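Local coordinates for protein mannan endo-1,4-beta-mannosidase (Bacillus subtilis, PDB 3CBW) that hydrolyses internal beta-1,4-mannosidic linkages in mannan, galactomannan and glucomannan as a secreted enzyme of glucomannan degradation, at residues Met27-His32 with Ser339-Val344. The protein carries 3 engineered substitutions. Residues are numbered along the deposited sequence; the frame is centred on the assembly and turned at random.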
# COMPACT_ATOMS: atom_id res chain seq x y z
N MET A 27 -0.04 5.62 13.97
CA MET A 27 -1.11 4.65 13.80
C MET A 27 -2.37 5.08 14.55
O MET A 27 -3.48 5.01 14.02
CB MET A 27 -0.67 3.26 14.28
CG MET A 27 -1.70 2.18 13.97
SD MET A 27 -2.01 1.89 12.18
CE MET A 27 -3.81 2.06 12.13
N ASN A 28 -2.22 5.51 15.80
CA ASN A 28 -3.37 5.97 16.57
C ASN A 28 -4.01 7.19 15.92
O ASN A 28 -5.24 7.32 15.86
CB ASN A 28 -2.97 6.26 18.02
CG ASN A 28 -4.19 6.48 18.90
OD1 ASN A 28 -5.13 5.70 18.85
ND2 ASN A 28 -4.17 7.53 19.70
N TRP A 29 -3.18 8.11 15.45
CA TRP A 29 -3.66 9.31 14.77
C TRP A 29 -4.45 8.95 13.50
O TRP A 29 -5.56 9.45 13.29
CB TRP A 29 -2.48 10.22 14.49
CG TRP A 29 -2.80 11.53 13.84
CD1 TRP A 29 -3.13 12.70 14.46
CD2 TRP A 29 -2.77 11.81 12.44
NE1 TRP A 29 -3.33 13.68 13.53
CE2 TRP A 29 -3.09 13.17 12.28
CE3 TRP A 29 -2.48 11.04 11.30
CZ2 TRP A 29 -3.18 13.77 11.03
CZ3 TRP A 29 -2.55 11.64 10.06
CH2 TRP A 29 -2.90 13.00 9.93
N LEU A 30 -3.89 8.07 12.67
CA LEU A 30 -4.58 7.64 11.45
C LEU A 30 -5.95 7.03 11.76
O LEU A 30 -6.94 7.37 11.12
CB LEU A 30 -3.72 6.63 10.67
CG LEU A 30 -2.50 7.17 9.92
CD1 LEU A 30 -1.67 5.98 9.44
CD2 LEU A 30 -2.88 8.07 8.75
N ALA A 31 -5.99 6.16 12.77
CA ALA A 31 -7.20 5.42 13.05
C ALA A 31 -8.34 6.34 13.48
O ALA A 31 -9.52 6.02 13.28
CB ALA A 31 -6.94 4.40 14.13
N HIS A 32 -7.99 7.48 14.07
CA HIS A 32 -9.01 8.40 14.58
C HIS A 32 -9.48 9.46 13.58
O HIS A 32 -10.39 10.24 13.89
CB HIS A 32 -8.52 9.09 15.85
CG HIS A 32 -8.56 8.22 17.06
ND1 HIS A 32 -7.58 7.30 17.35
CD2 HIS A 32 -9.45 8.15 18.08
CE1 HIS A 32 -7.87 6.69 18.49
NE2 HIS A 32 -9.01 7.19 18.95
N SER A 339 3.61 20.21 17.25
CA SER A 339 2.49 19.49 17.83
C SER A 339 1.79 18.64 16.78
O SER A 339 1.88 18.89 15.57
CB SER A 339 1.50 20.46 18.49
OG SER A 339 0.86 21.27 17.52
N LEU A 340 1.08 17.63 17.25
CA LEU A 340 0.30 16.79 16.36
C LEU A 340 -1.06 17.42 16.17
O LEU A 340 -1.63 17.97 17.13
CB LEU A 340 0.16 15.41 16.98
CG LEU A 340 -0.50 14.32 16.15
CD1 LEU A 340 0.26 14.10 14.85
CD2 LEU A 340 -0.58 13.05 16.97
N THR A 341 -1.60 17.36 14.95
CA THR A 341 -2.99 17.81 14.77
C THR A 341 -3.93 16.86 15.53
O THR A 341 -3.57 15.71 15.81
CB THR A 341 -3.39 17.93 13.29
OG1 THR A 341 -3.23 16.66 12.65
CG2 THR A 341 -2.55 19.00 12.57
N PRO A 342 -5.13 17.35 15.92
CA PRO A 342 -5.96 16.66 16.90
C PRO A 342 -6.33 15.21 16.63
O PRO A 342 -6.63 14.81 15.49
CB PRO A 342 -7.23 17.51 16.94
CG PRO A 342 -6.77 18.87 16.58
CD PRO A 342 -5.74 18.63 15.51
N ILE A 343 -6.29 14.43 17.70
CA ILE A 343 -6.88 13.12 17.72
C ILE A 343 -8.26 13.28 18.35
O ILE A 343 -8.38 13.61 19.54
CB ILE A 343 -6.00 12.11 18.49
CG1 ILE A 343 -4.67 11.92 17.76
CG2 ILE A 343 -6.73 10.78 18.68
CD1 ILE A 343 -3.63 11.06 18.48
N VAL A 344 -9.30 13.09 17.54
CA VAL A 344 -10.68 13.22 17.99
C VAL A 344 -11.20 11.82 18.33
O VAL A 344 -11.04 10.89 17.54
CB VAL A 344 -11.57 13.87 16.90
CG1 VAL A 344 -13.01 14.04 17.40
CG2 VAL A 344 -11.01 15.22 16.45
O HOH W 1 -6.37 11.90 14.22
O HOH W 2 -8.93 12.56 14.74
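Helix residues 27-32 meet the C-terminal tail of the chain, which leaves strand 339-340 as an extended loop and comes nearest at W29 and I343, their CA atoms 5.8 Å apart. In this family 26 glycosidase, a TIM barrel, the contact joins a helix near the N-terminus to the segment close to the C-terminus, outside the barrel strands and away from the annotated sites. The indole of W29, with CG anti to the backbone N (chi1 -178°), reaches from the helix toward the tail. L340 CD1 lies over one face of the five-membered ring of W29, 3.9 Å from its centroid, a CH-pi contact; I343 CG1 comes obliquely to W29 CD1. W29 NE1 shares its hydrogen between two weak bonds, to T341 OG1 and T341 O, both 3.1 Å and strongly bent; OG1 is also bonded to I334 and R36. An alanine in place of W29 would lose both bonds and the surface under L340, and would probably loosen the tail's hold on the helix. One turn on, I343 CG2 sits over the imidazole face of H32, 3.8 Å from its centroid. That ring is held from two sides, by E345 at NE2 and by its own helix at ND1. Water 1 links W29 O with P342 O, and a second water accepts from V344 N. H32 ND1 donates to N28 O in a short bond, 2.8 Å, nearly straight at 163°, with the oxygen close to the imidazole plane.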